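Local coordinates for iron uptake protein A2 (Synechocystis sp., PDB 2VOZ) that binds ferric iron in the periplasm and probably hands it to an ABC transporter for import into the cell, at residues Gln32-Tyr44 / Asn271-Glu283. Sequence-based numbering, arbitrary orientation.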
loop_
_atom_site.group_PDB
_atom_site.type_symbol
_atom_site.label_atom_id
_atom_site.label_comp_id
_atom_site.label_asym_id
_atom_site.label_seq_id
_atom_site.Cartn_x
_atom_site.Cartn_y
_atom_site.Cartn_z
ATOM N N GLN B 32 27.559 -12.233 -3.821
ATOM C CA GLN B 32 26.470 -11.324 -3.356
ATOM C C GLN B 32 26.362 -10.071 -4.252
ATOM O O GLN B 32 27.209 -9.808 -5.126
ATOM C CB GLN B 32 26.661 -10.944 -1.874
ATOM C CG GLN B 32 26.335 -12.064 -0.876
ATOM C CD GLN B 32 24.831 -12.263 -0.662
ATOM O OE1 GLN B 32 24.308 -13.371 -0.830
ATOM N NE2 GLN B 32 24.127 -11.181 -0.303
ATOM N N SER B 33 25.307 -9.306 -4.024
ATOM C CA SER B 33 24.952 -8.193 -4.888
ATOM C C SER B 33 25.807 -6.984 -4.588
ATOM O O SER B 33 26.375 -6.888 -3.494
ATOM C CB SER B 33 23.492 -7.807 -4.638
ATOM O OG SER B 33 22.645 -8.930 -4.734
ATOM N N ARG B 34 25.872 -6.067 -5.564
ATOM C CA ARG B 34 26.307 -4.692 -5.337
ATOM C C ARG B 34 25.359 -4.126 -4.320
ATOM O O ARG B 34 24.165 -4.449 -4.308
ATOM C CB ARG B 34 26.194 -3.855 -6.603
ATOM C CG ARG B 34 26.910 -4.466 -7.780
ATOM C CD ARG B 34 27.392 -3.429 -8.767
ATOM N NE ARG B 34 28.631 -2.816 -8.291
ATOM C CZ ARG B 34 29.584 -2.301 -9.066
ATOM N NH1 ARG B 34 29.484 -2.337 -10.400
ATOM N NH2 ARG B 34 30.650 -1.761 -8.491
ATOM N N THR B 35 25.879 -3.266 -3.466
ATOM C CA THR B 35 25.051 -2.698 -2.441
ATOM C C THR B 35 25.344 -1.216 -2.289
ATOM O O THR B 35 26.495 -0.768 -2.418
ATOM C CB THR B 35 25.200 -3.446 -1.092
ATOM O OG1 THR B 35 24.284 -2.907 -0.132
ATOM C CG2 THR B 35 26.620 -3.366 -0.553
ATOM N N ILE B 36 24.273 -0.466 -2.068
ATOM C CA ILE B 36 24.412 0.955 -1.714
ATOM C C ILE B 36 23.336 1.350 -0.717
ATOM O O ILE B 36 22.291 0.700 -0.600
ATOM C CB ILE B 36 24.263 1.883 -2.933
ATOM C CG1 ILE B 36 22.903 1.666 -3.607
ATOM C CG2 ILE B 36 25.434 1.714 -3.917
ATOM C CD1 ILE B 36 22.478 2.875 -4.443
ATOM N N ASN B 37 23.586 2.460 -0.027
ATOM C CA ASN B 37 22.593 3.070 0.844
ATOM C C ASN B 37 22.091 4.308 0.120
ATOM O O ASN B 37 22.816 5.305 -0.022
ATOM C CB ASN B 37 23.233 3.454 2.182
ATOM C CG ASN B 37 23.851 2.250 2.869
ATOM O OD1 ASN B 37 23.218 1.194 2.945
ATOM N ND2 ASN B 37 25.100 2.376 3.295
ATOM N N LEU B 38 20.857 4.209 -0.357
ATOM C CA LEU B 38 20.232 5.277 -1.108
ATOM C C LEU B 38 19.304 6.069 -0.218
ATOM O O LEU B 38 18.346 5.517 0.312
ATOM C CB LEU B 38 19.444 4.671 -2.282
ATOM C CG LEU B 38 18.623 5.660 -3.122
ATOM C CD1 LEU B 38 19.546 6.710 -3.755
ATOM C CD2 LEU B 38 17.865 4.885 -4.214
ATOM N N TYR B 39 19.593 7.349 -0.041
ATOM C CA TYR B 39 18.708 8.251 0.678
ATOM C C TYR B 39 17.939 8.967 -0.423
ATOM O O TYR B 39 18.550 9.634 -1.250
ATOM C CB TYR B 39 19.516 9.304 1.452
ATOM C CG TYR B 39 20.229 8.813 2.714
ATOM C CD1 TYR B 39 20.798 7.553 2.776
ATOM C CD2 TYR B 39 20.386 9.658 3.814
ATOM C CE1 TYR B 39 21.496 7.117 3.941
ATOM C CE2 TYR B 39 21.084 9.247 4.969
ATOM C CZ TYR B 39 21.619 7.975 5.014
ATOM O OH TYR B 39 22.335 7.561 6.113
ATOM N N SER B 40 16.625 8.816 -0.455
ATOM C CA SER B 40 15.835 9.419 -1.527
ATOM C C SER B 40 14.558 10.074 -1.031
ATOM O O SER B 40 13.832 9.503 -0.217
ATOM C CB SER B 40 15.501 8.378 -2.606
ATOM O OG SER B 40 14.802 9.042 -3.655
ATOM N N SER B 41 14.263 11.268 -1.548
ATOM C CA SER B 41 12.974 11.887 -1.247
ATOM C C SER B 41 11.939 11.558 -2.312
ATOM O O SER B 41 10.804 12.069 -2.268
ATOM C CB SER B 41 13.111 13.409 -1.120
ATOM O OG SER B 41 13.538 13.983 -2.333
ATOM N N ARG B 42 12.354 10.728 -3.263
ATOM C CA ARG B 42 11.474 10.262 -4.327
ATOM C C ARG B 42 11.243 8.764 -4.223
ATOM O O ARG B 42 12.194 7.968 -4.205
ATOM C CB ARG B 42 12.101 10.564 -5.698
ATOM C CG ARG B 42 11.368 9.858 -6.847
ATOM C CD ARG B 42 12.314 9.083 -7.735
ATOM N NE ARG B 42 11.610 8.053 -8.499
ATOM C CZ ARG B 42 11.090 8.250 -9.711
ATOM N NH1 ARG B 42 11.178 9.456 -10.293
ATOM N NH2 ARG B 42 10.491 7.243 -10.343
ATOM N N HIS B 43 9.989 8.353 -4.218
ATOM C CA HIS B 43 9.768 6.926 -4.407
ATOM C C HIS B 43 8.413 6.686 -4.990
ATOM O O HIS B 43 7.422 7.195 -4.520
ATOM C CB HIS B 43 9.855 6.169 -3.097
ATOM C CG HIS B 43 9.733 4.681 -3.263
ATOM N ND1 HIS B 43 8.523 4.023 -3.189
ATOM C CD2 HIS B 43 10.665 3.734 -3.517
ATOM C CE1 HIS B 43 8.723 2.729 -3.374
ATOM N NE2 HIS B 43 10.014 2.528 -3.575
ATOM N N TYR B 44 8.414 5.920 -6.053
ATOM C CA TYR B 44 7.195 5.430 -6.580
ATOM C C TYR B 44 7.329 3.931 -6.447
ATOM O O TYR B 44 8.385 3.362 -6.807
ATOM C CB TYR B 44 7.031 5.999 -7.975
ATOM C CG TYR B 44 6.882 7.516 -7.843
ATOM C CD1 TYR B 44 5.634 8.095 -7.604
ATOM C CD2 TYR B 44 7.995 8.357 -7.872
ATOM C CE1 TYR B 44 5.496 9.489 -7.441
ATOM C CE2 TYR B 44 7.858 9.725 -7.715
ATOM C CZ TYR B 44 6.616 10.280 -7.513
ATOM O OH TYR B 44 6.513 11.650 -7.358
ATOM N N ASN B 271 31.223 10.941 2.026
ATOM C CA ASN B 271 32.102 9.871 2.532
ATOM C C ASN B 271 31.501 8.510 2.244
ATOM O O ASN B 271 31.556 7.590 3.069
ATOM C CB ASN B 271 32.496 10.131 4.000
ATOM C CG ASN B 271 33.604 11.218 4.145
ATOM O OD1 ASN B 271 34.496 11.371 3.294
ATOM N ND2 ASN B 271 33.540 11.958 5.228
ATOM N N ALA B 272 30.898 8.390 1.052
ATOM C CA ALA B 272 30.188 7.162 0.688
ATOM C C ALA B 272 31.026 5.911 0.974
ATOM O O ALA B 272 32.157 5.784 0.493
ATOM C CB ALA B 272 29.785 7.179 -0.780
ATOM N N PRO B 273 30.480 4.985 1.763
ATOM C CA PRO B 273 31.216 3.735 2.016
ATOM C C PRO B 273 31.371 2.848 0.776
ATOM O O PRO B 273 32.374 2.126 0.651
ATOM C CB PRO B 273 30.361 3.025 3.071
ATOM C CG PRO B 273 29.039 3.600 2.961
ATOM C CD PRO B 273 29.245 5.053 2.549
ATOM N N ASN B 274 30.389 2.908 -0.127
ATOM C CA ASN B 274 30.356 2.047 -1.306
ATOM C C ASN B 274 30.503 2.906 -2.571
ATOM O O ASN B 274 29.610 2.945 -3.413
ATOM C CB ASN B 274 29.017 1.274 -1.378
ATOM C CG ASN B 274 28.710 0.453 -0.137
ATOM O OD1 ASN B 274 29.247 -0.645 0.042
ATOM N ND2 ASN B 274 27.786 0.952 0.705
ATOM N N ARG B 275 31.623 3.609 -2.689
ATOM C CA ARG B 275 31.772 4.643 -3.697
ATOM C C ARG B 275 31.653 4.111 -5.117
ATOM O O ARG B 275 30.950 4.708 -5.950
ATOM C CB ARG B 275 33.091 5.396 -3.539
ATOM C CG ARG B 275 33.223 6.582 -4.473
ATOM C CD ARG B 275 34.593 7.201 -4.281
ATOM N NE ARG B 275 34.685 8.466 -4.995
ATOM C CZ ARG B 275 35.128 8.585 -6.242
ATOM N NH1 ARG B 275 35.165 9.777 -6.824
ATOM N NH2 ARG B 275 35.533 7.511 -6.902
ATOM N N ASP B 276 32.380 3.032 -5.410
ATOM C CA ASP B 276 32.309 2.457 -6.750
ATOM C C ASP B 276 30.903 1.976 -7.110
ATOM O O ASP B 276 30.443 2.193 -8.244
ATOM C CB ASP B 276 33.331 1.343 -6.882
ATOM C CG ASP B 276 34.745 1.866 -6.893
ATOM O OD1 ASP B 276 35.021 2.914 -7.537
ATOM O OD2 ASP B 276 35.589 1.240 -6.229
ATOM N N ALA B 277 30.224 1.338 -6.156
ATOM C CA ALA B 277 28.848 0.888 -6.388
ATOM C C ALA B 277 27.931 2.083 -6.591
ATOM O O ALA B 277 26.983 2.035 -7.389
ATOM C CB ALA B 277 28.362 0.005 -5.254
ATOM N N ALA B 278 28.207 3.171 -5.860
ATOM C CA ALA B 278 27.381 4.394 -5.962
ATOM C C ALA B 278 27.481 4.997 -7.368
ATOM O O ALA B 278 26.480 5.334 -8.004
ATOM C CB ALA B 278 27.820 5.437 -4.874
ATOM N N ILE B 279 28.707 5.052 -7.882
ATOM C CA ILE B 279 28.912 5.546 -9.231
ATOM C C ILE B 279 28.239 4.612 -10.216
ATOM O O ILE B 279 27.556 5.070 -11.141
ATOM C CB ILE B 279 30.417 5.751 -9.530
ATOM C CG1 ILE B 279 30.967 6.867 -8.607
ATOM C CG2 ILE B 279 30.674 5.963 -11.060
ATOM C CD1 ILE B 279 32.462 6.938 -8.647
ATOM N N ALA B 280 28.380 3.305 -9.994
ATOM C CA ALA B 280 27.747 2.302 -10.860
ATOM C C ALA B 280 26.216 2.469 -10.873
ATOM O O ALA B 280 25.564 2.298 -11.908
ATOM C CB ALA B 280 28.134 0.889 -10.401
ATOM N N PHE B 281 25.675 2.811 -9.715
ATOM C CA PHE B 281 24.259 3.030 -9.584
ATOM C C PHE B 281 23.853 4.249 -10.413
ATOM O O PHE B 281 22.875 4.169 -11.157
ATOM C CB PHE B 281 23.843 3.220 -8.131
ATOM C CG PHE B 281 22.378 3.457 -7.982
ATOM C CD1 PHE B 281 21.481 2.397 -8.132
ATOM C CD2 PHE B 281 21.893 4.730 -7.728
ATOM C CE1 PHE B 281 20.124 2.586 -7.990
ATOM C CE2 PHE B 281 20.495 4.926 -7.593
ATOM C CZ PHE B 281 19.638 3.862 -7.744
ATOM N N LEU B 282 24.581 5.366 -10.309
ATOM C CA LEU B 282 24.263 6.559 -11.138
ATOM C C LEU B 282 24.314 6.216 -12.609
ATOM O O LEU B 282 23.426 6.591 -13.376
ATOM C CB LEU B 282 25.205 7.747 -10.852
ATOM C CG LEU B 282 25.140 8.338 -9.434
ATOM C CD1 LEU B 282 26.159 9.449 -9.407
ATOM C CD2 LEU B 282 23.711 8.827 -9.103
ATOM N N GLU B 283 25.314 5.441 -13.008
ATOM C CA GLU B 283 25.398 4.986 -14.418
ATOM C C GLU B 283 24.191 4.163 -14.831
ATOM O O GLU B 283 23.656 4.313 -15.959
ATOM C CB GLU B 283 26.709 4.213 -14.688
ATOM C CG GLU B 283 27.904 5.165 -14.540
ATOM C CD GLU B 283 29.284 4.500 -14.579
ATOM O OE1 GLU B 283 29.387 3.244 -14.512
ATOM O OE2 GLU B 283 30.267 5.277 -14.663
#
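Ile36 meets Phe281 in the apolar part of a contact in which strand 35-40 lies across helix 275-283, the two short axes 7.6 Å apart and 74° from parallel. Ile36 CD1 sits over one face of the phenylalanine ring as a CH-pi contact, 3.8 Å from the ring centroid and 19° off its normal. The ring reaches this methyl because Phe281 CG is anti to the backbone N (chi1 180°), while Leu38 CD2 lies 4.1 Å from Phe281 CZ. The other branch of Ile36 serves the preceding turn of the helix, where Ile36 CG2 touches Ala277 CB at 3.6 Å. Small residues on this side of the helix let the strand backbone come close: Thr35 O lies 3.5 Å from the same Ala277 CB.

Polar groups meet here without bonding to each other. Arg34, bent at its third torsion, folds its guanidinium along the helix so that Ala280 CB covers one face, 3.5 Å from Arg34 NH1. Asn274, at the N-cap position yet making no capping bond, lays its amide beside Thr35 O, its plane turned steeply against that of Asn37. The amide nitrogens find partners elsewhere: Asn274 ND2 at Asp81 OD2, Asn37 ND2 at Pro79 O. Since Asp81 OD2 also accepts the backbone N of Asn37, one carboxylate oxygen ties strand and helix start together indirectly.

Parallel pairing of strand 35-40 with strands 56-61 and 82-86 places the contact in an alpha/beta domain of this periplasmic solute-binding protein. The iron ligands His43 and Tyr44 follow the strand but take no part. With no hydrogen bond directly between the segments, the fit rests on van der Waals contact, methyl on ring, methyl on methyl and guanidinium over methyl, and a polar link between them runs through Asp81 OD2.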